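Local coordinates for probable glutamine-binding lipoprotein GlnH (GLNBP) (Mycobacterium tuberculosis, PDB 6H1U) that probably serves as the extracellular solute-binding lipoprotein of an amino-acid transport system, holding acidic amino acids such as L-glutamate and, here, L-aspartate, at residues 104-109 and 119-124; 123-128 and 169-174. All coordinates share one frame; numbering follows the deposited sequence.

Contact 1 (104-109 and 119-124). With ASP (aspartic acid), chain B.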
loop_
_atom_site.group_PDB
_atom_site.type_symbol
_atom_site.label_atom_id
_atom_site.label_comp_id
_atom_site.label_asym_id
_atom_site.label_seq_id
_atom_site.Cartn_x
_atom_site.Cartn_y
_atom_site.Cartn_z
ATOM N N ALA A 104 -3.932 9.826 -1.083
ATOM C CA ALA A 104 -4.452 10.587 -2.207
ATOM C C ALA A 104 -3.378 11.371 -2.948
ATOM O O ALA A 104 -3.674 11.928 -4.009
ATOM C CB ALA A 104 -5.555 11.543 -1.729
ATOM N N GLU A 105 -2.158 11.436 -2.417
ATOM C CA GLU A 105 -1.064 12.193 -3.015
ATOM C C GLU A 105 -0.001 11.316 -3.664
ATOM O O GLU A 105 1.011 11.844 -4.141
ATOM C CB GLU A 105 -0.403 13.083 -1.952
ATOM C CG GLU A 105 -1.330 14.183 -1.429
ATOM C CD GLU A 105 -0.847 14.829 -0.139
ATOM O OE1 GLU A 105 -0.002 14.236 0.565
ATOM O OE2 GLU A 105 -1.339 15.936 0.181
ATOM N N ARG A 106 -0.188 9.995 -3.686
ATOM C CA ARG A 106 0.872 9.120 -4.177
ATOM C C ARG A 106 1.116 9.336 -5.662
ATOM O O ARG A 106 2.271 9.388 -6.106
ATOM C CB ARG A 106 0.515 7.656 -3.904
ATOM C CG ARG A 106 0.566 7.299 -2.423
ATOM C CD ARG A 106 0.079 5.873 -2.193
ATOM N NE ARG A 106 -1.366 5.755 -2.403
ATOM C CZ ARG A 106 -2.065 4.646 -2.184
ATOM N NH1 ARG A 106 -1.447 3.538 -1.779
ATOM N NH2 ARG A 106 -3.381 4.643 -2.372
ATOM N N VAL A 107 0.047 9.454 -6.446
ATOM C CA VAL A 107 0.211 9.627 -7.888
ATOM C C VAL A 107 0.756 11.016 -8.204
ATOM O O VAL A 107 1.671 11.170 -9.024
ATOM C CB VAL A 107 -1.119 9.361 -8.614
ATOM C CG1 VAL A 107 -1.082 9.904 -10.047
ATOM C CG2 VAL A 107 -1.422 7.860 -8.621
ATOM N N THR A 108 0.210 12.056 -7.558
ATOM C CA THR A 108 0.629 13.412 -7.917
ATOM C C THR A 108 2.085 13.662 -7.546
ATOM O O THR A 108 2.805 14.343 -8.280
ATOM C CB THR A 108 -0.284 14.459 -7.271
ATOM O OG1 THR A 108 -0.307 14.275 -5.852
ATOM C CG2 THR A 108 -1.693 14.330 -7.819
ATOM N N ALA A 109 2.554 13.102 -6.429
ATOM C CA ALA A 109 3.961 13.266 -6.061
ATOM C C ALA A 109 4.881 12.688 -7.119
ATOM O O ALA A 109 5.965 13.224 -7.372
ATOM C CB ALA A 109 4.240 12.602 -4.713
ATOM N N VAL A 119 6.768 4.085 -1.862
ATOM C CA VAL A 119 6.618 2.755 -1.268
ATOM C C VAL A 119 5.592 2.941 -0.159
ATOM O O VAL A 119 5.931 3.247 0.988
ATOM C CB VAL A 119 7.929 2.174 -0.741
ATOM C CG1 VAL A 119 7.762 0.680 -0.476
ATOM C CG2 VAL A 119 9.075 2.395 -1.780
ATOM N N LYS A 120 4.312 2.824 -0.530
ATOM C CA LYS A 120 3.215 3.129 0.395
ATOM C C LYS A 120 2.012 2.293 -0.053
ATOM O O LYS A 120 1.075 2.814 -0.661
ATOM C CB LYS A 120 2.883 4.621 0.432
ATOM C CG LYS A 120 2.027 4.991 1.640
ATOM C CD LYS A 120 1.505 6.411 1.557
ATOM C CE LYS A 120 0.799 6.788 2.842
ATOM N NZ LYS A 120 -0.061 5.689 3.364
ATOM N N THR A 121 2.077 0.989 0.261
ATOM C CA THR A 121 1.049 -0.020 -0.011
ATOM C C THR A 121 0.309 0.250 -1.319
ATOM O O THR A 121 -0.920 0.225 -1.354
ATOM C CB THR A 121 0.047 -0.120 1.166
ATOM O OG1 THR A 121 -0.607 1.142 1.397
ATOM C CG2 THR A 121 0.757 -0.528 2.450
ATOM N N MET A 122 1.034 0.490 -2.411
ATOM C CA MET A 122 0.416 1.091 -3.589
ATOM C C MET A 122 -0.011 0.001 -4.572
ATOM O O MET A 122 0.811 -0.559 -5.301
ATOM C CB MET A 122 1.363 2.104 -4.224
ATOM C CG MET A 122 0.661 3.013 -5.212
ATOM S SD MET A 122 1.771 4.307 -5.789
ATOM C CE MET A 122 0.662 5.244 -6.840
ATOM N N SER A 123 -1.312 -0.279 -4.611
ATOM C CA SER A 123 -1.828 -1.292 -5.528
ATOM C C SER A 123 -1.607 -0.881 -6.970
ATOM O O SER A 123 -1.872 0.264 -7.350
ATOM C CB SER A 123 -3.316 -1.519 -5.283
ATOM O OG SER A 123 -3.497 -2.055 -3.993
ATOM N N ILE A 124 -1.129 -1.835 -7.765
ATOM C CA ILE A 124 -0.907 -1.653 -9.197
ATOM C C ILE A 124 -2.229 -1.862 -9.917
ATOM O O ILE A 124 -2.807 -2.954 -9.862
ATOM C CB ILE A 124 0.152 -2.641 -9.713
ATOM C CG1 ILE A 124 1.459 -2.509 -8.927
ATOM C CG2 ILE A 124 0.404 -2.446 -11.204
ATOM C CD1 ILE A 124 2.290 -3.812 -8.971
HETATM N N ASP B . -3.470 -0.669 -1.410
HETATM C CA ASP B . -4.655 0.173 -1.527
HETATM C C ASP B . -4.407 1.306 -2.515
HETATM O O ASP B . -5.193 2.255 -2.585
HETATM C CB ASP B . -5.062 0.738 -0.148
HETATM C CG ASP B . -4.061 1.745 0.392
HETATM O OD1 ASP B . -4.391 2.442 1.375
HETATM O OD2 ASP B . -2.940 1.835 -0.144
HETATM O OXT ASP B . -3.402 1.256 -3.239
#
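Arg106 NH1 has four acceptors close to its two N-H groups: it donates to Lys120 O at 2.9 Å and to OD2 of the bound aspartate at 2.8 Å, with weak bonds to Thr121 O and the ligand's OXT besides. The Lys120 carbonyl lies in the guanidinium plane and points almost straight at the nitrogen, with a C=O...N angle of 167°. NH2 of the same arginine reaches the ligand's O at 3.0 Å, so one guanidinium touches both the side-chain and the alpha carboxylate of the aspartate. A bend at chi3 (-71°) turns the arginine's end into the site, and NE is hydrogen-bonded to Ala103 O.

The 119-124 loop supplies the rest of this half of the site. Thr121 O takes the ligand's amino group at 2.7 Å, Thr121 OG1 binds OD2, and Ser123 N points nearly straight (166°) at OXT, 2.9 Å away. Apolar atoms back these polar ones. Lys120 crosses the arginine at about a right angle, laying CB and CD against Arg106 CD, while Met122, extended beyond CG, brings CE to 3.8 Å from both Arg106 CB and Val107 CG2. The ammonium of Lys120 has its salt-bridge partner in Asp58.

Arg106, Thr121 and Ser123 all belong to the L-glutamate site. The contact is buried: helix 106-111 begins at the arginine, the loop runs from strand 117-118 to helix 126-129, and Phe134 of strand 132-134 packs on Met122 while Val132 of the same strand meets Val107.

Contact 2 (123-128 and 169-174). With ASP (aspartic acid), chain B.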
loop_
_atom_site.group_PDB
_atom_site.type_symbol
_atom_site.label_atom_id
_atom_site.label_comp_id
_atom_site.label_asym_id
_atom_site.label_seq_id
_atom_site.Cartn_x
_atom_site.Cartn_y
_atom_site.Cartn_z
ATOM N N SER A 123 -1.312 -0.279 -4.611
ATOM C CA SER A 123 -1.828 -1.292 -5.528
ATOM C C SER A 123 -1.607 -0.881 -6.970
ATOM O O SER A 123 -1.872 0.264 -7.350
ATOM C CB SER A 123 -3.316 -1.519 -5.283
ATOM O OG SER A 123 -3.497 -2.055 -3.993
ATOM N N ILE A 124 -1.129 -1.835 -7.765
ATOM C CA ILE A 124 -0.907 -1.653 -9.197
ATOM C C ILE A 124 -2.229 -1.862 -9.917
ATOM O O ILE A 124 -2.807 -2.954 -9.862
ATOM C CB ILE A 124 0.152 -2.641 -9.713
ATOM C CG1 ILE A 124 1.459 -2.509 -8.927
ATOM C CG2 ILE A 124 0.404 -2.446 -11.204
ATOM C CD1 ILE A 124 2.290 -3.812 -8.971
ATOM N N THR A 125 -2.706 -0.825 -10.606
ATOM C CA THR A 125 -3.960 -0.902 -11.341
ATOM C C THR A 125 -3.782 -0.352 -12.747
ATOM O O THR A 125 -2.875 0.440 -13.018
ATOM C CB THR A 125 -5.091 -0.122 -10.663
ATOM O OG1 THR A 125 -4.794 1.276 -10.723
ATOM C CG2 THR A 125 -5.245 -0.540 -9.204
ATOM N N CYS A 126 -4.686 -0.780 -13.632
ATOM C CA CYS A 126 -4.725 -0.244 -14.990
ATOM C C CYS A 126 -4.920 1.261 -14.992
ATOM O O CYS A 126 -4.298 1.977 -15.790
ATOM C CB CYS A 126 -5.843 -0.923 -15.771
ATOM S SG CYS A 126 -5.484 -2.650 -15.982
ATOM N N GLU A 127 -5.811 1.753 -14.129
ATOM C CA GLU A 127 -6.072 3.182 -14.063
ATOM C C GLU A 127 -4.821 3.946 -13.653
ATOM O O GLU A 127 -4.496 4.989 -14.239
ATOM C CB GLU A 127 -7.219 3.446 -13.082
ATOM C CG GLU A 127 -8.561 2.837 -13.515
ATOM C CD GLU A 127 -8.856 1.448 -12.917
ATOM O OE1 GLU A 127 -7.916 0.687 -12.585
ATOM O OE2 GLU A 127 -10.058 1.113 -12.789
ATOM N N ARG A 128 -4.102 3.441 -12.650
ATOM C CA ARG A 128 -2.913 4.147 -12.189
ATOM C C ARG A 128 -1.773 4.046 -13.192
ATOM O O ARG A 128 -0.951 4.966 -13.277
ATOM C CB ARG A 128 -2.484 3.608 -10.830
ATOM C CG ARG A 128 -3.420 4.063 -9.724
ATOM C CD ARG A 128 -3.096 3.359 -8.422
ATOM N NE ARG A 128 -3.996 3.822 -7.362
ATOM C CZ ARG A 128 -3.999 3.332 -6.124
ATOM N NH1 ARG A 128 -3.153 2.359 -5.791
ATOM N NH2 ARG A 128 -4.857 3.808 -5.218
ATOM N N GLY A 169 -8.562 8.438 -1.807
ATOM C CA GLY A 169 -7.463 8.136 -2.698
ATOM C C GLY A 169 -7.043 6.686 -2.719
ATOM O O GLY A 169 -5.910 6.396 -3.116
ATOM N N THR A 170 -7.913 5.763 -2.315
ATOM C CA THR A 170 -7.552 4.352 -2.249
ATOM C C THR A 170 -8.431 3.519 -3.175
ATOM O O THR A 170 -9.554 3.901 -3.513
ATOM C CB THR A 170 -7.660 3.796 -0.818
ATOM O OG1 THR A 170 -9.020 3.901 -0.358
ATOM C CG2 THR A 170 -6.735 4.556 0.131
ATOM N N THR A 171 -7.886 2.373 -3.600
ATOM C CA THR A 171 -8.672 1.383 -4.335
ATOM C C THR A 171 -9.827 0.866 -3.500
ATOM O O THR A 171 -10.818 0.378 -4.053
ATOM C CB THR A 171 -7.809 0.186 -4.739
ATOM O OG1 THR A 171 -7.227 -0.397 -3.560
ATOM C CG2 THR A 171 -6.709 0.595 -5.735
ATOM N N SER A 172 -9.696 0.946 -2.180
ATOM C CA SER A 172 -10.697 0.382 -1.286
ATOM C C SER A 172 -12.054 1.034 -1.503
ATOM O O SER A 172 -13.088 0.367 -1.393
ATOM C CB SER A 172 -10.235 0.562 0.158
ATOM O OG SER A 172 -8.885 0.136 0.276
ATOM N N LEU A 173 -12.063 2.334 -1.820
ATOM C CA LEU A 173 -13.313 3.058 -2.050
ATOM C C LEU A 173 -14.083 2.489 -3.235
ATOM O O LEU A 173 -15.299 2.271 -3.150
ATOM C CB LEU A 173 -13.028 4.546 -2.270
ATOM C CG LEU A 173 -14.252 5.344 -2.733
ATOM C CD1 LEU A 173 -15.385 5.215 -1.710
ATOM C CD2 LEU A 173 -13.899 6.798 -2.980
ATOM N N ARG A 174 -13.396 2.275 -4.362
ATOM C CA ARG A 174 -14.041 1.737 -5.556
ATOM C C ARG A 174 -14.798 0.454 -5.243
ATOM O O ARG A 174 -15.948 0.274 -5.656
ATOM C CB ARG A 174 -12.983 1.492 -6.640
ATOM C CG ARG A 174 -13.518 1.186 -8.026
ATOM C CD ARG A 174 -12.469 1.538 -9.101
ATOM N NE ARG A 174 -11.287 0.666 -9.094
ATOM C CZ ARG A 174 -10.119 0.949 -8.510
ATOM N NH1 ARG A 174 -9.121 0.076 -8.589
ATOM N NH2 ARG A 174 -9.935 2.090 -7.841
HETATM N N ASP B . -3.470 -0.669 -1.410
HETATM C CA ASP B . -4.655 0.173 -1.527
HETATM C C ASP B . -4.407 1.306 -2.515
HETATM O O ASP B . -5.193 2.255 -2.585
HETATM C CB ASP B . -5.062 0.738 -0.148
HETATM C CG ASP B . -4.061 1.745 0.392
HETATM O OD1 ASP B . -4.391 2.442 1.375
HETATM O OD2 ASP B . -2.940 1.835 -0.144
HETATM O OXT ASP B . -3.402 1.256 -3.239
#
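In the ligand cleft of a family 3 solute-binding protein, the side chain of Arg128 from helix 126-129 and the backbone N-terminus of helix 171-176 converge on the alpha carboxylate of the bound aspartate. Arg128, extended from CG to NE, turns the edge of its guanidinium to that group, one nitrogen to each oxygen: NH1 donates to OXT at 2.8 Å with an N-H...O angle of 172°, and NH2 to O at 3.1 Å. Thr171 N, in the first turn of its helix, reaches the same O at 2.9 Å, a position from which the helix dipole would probably add to the pull on the negative charge.

Thr171 CG2 sits over one face of the Arg128 guanidinium, offset toward its rim and 3.6 Å above the plane. NH1 has a second acceptor in Ser123 O, taken on a lone pair in the carbonyl plane, which steadies the arginine's rotation. Such two-sided capture suits the periplasmic-binding-protein fold, whose lobes shut on a solute between them. Thr125 is the N-cap of helix 126-129: with chi1 at 67° its OG1 sits between the backbone N and the carbonyl carbon and accepts from Arg128 N, and CG2 lies 3.9 Å from Thr171 CG2.

Both Ser123 OG and Thr171 OG1 bind Gln233, and Ser123 OG also accepts from the ligand's amino group. Farther out, Glu127 OE2 lies over one face of the Arg174 guanidinium, 3.9 Å from NE: a long salt bridge of charges alone, with no N-H directed at the oxygen.

In the fold
Contacts 1 and 2 share Ser123 and Ile124 and line one pocket, their centres about 9 Å apart. The bound aspartate joins them: contact 1 takes the side-chain carboxylate and the amino group, contact 2 mainly the alpha carboxylate, and the division is not strict, since Arg106 binds both carboxylates and the shared Ser123 both the amino group and the alpha carboxylate. The contacts touch directly too. Arg106 NH2 is 3.2 Å from Gly169 O, probably a hydrogen bond, and 3.3 Å from Arg128 NH2, two like charges brought together around the anion they bind. Met122 CG packs on Arg128 NH1 at 3.9 Å. Asp209 and Trp191, outside both contacts, also hydrogen-bond the ligand.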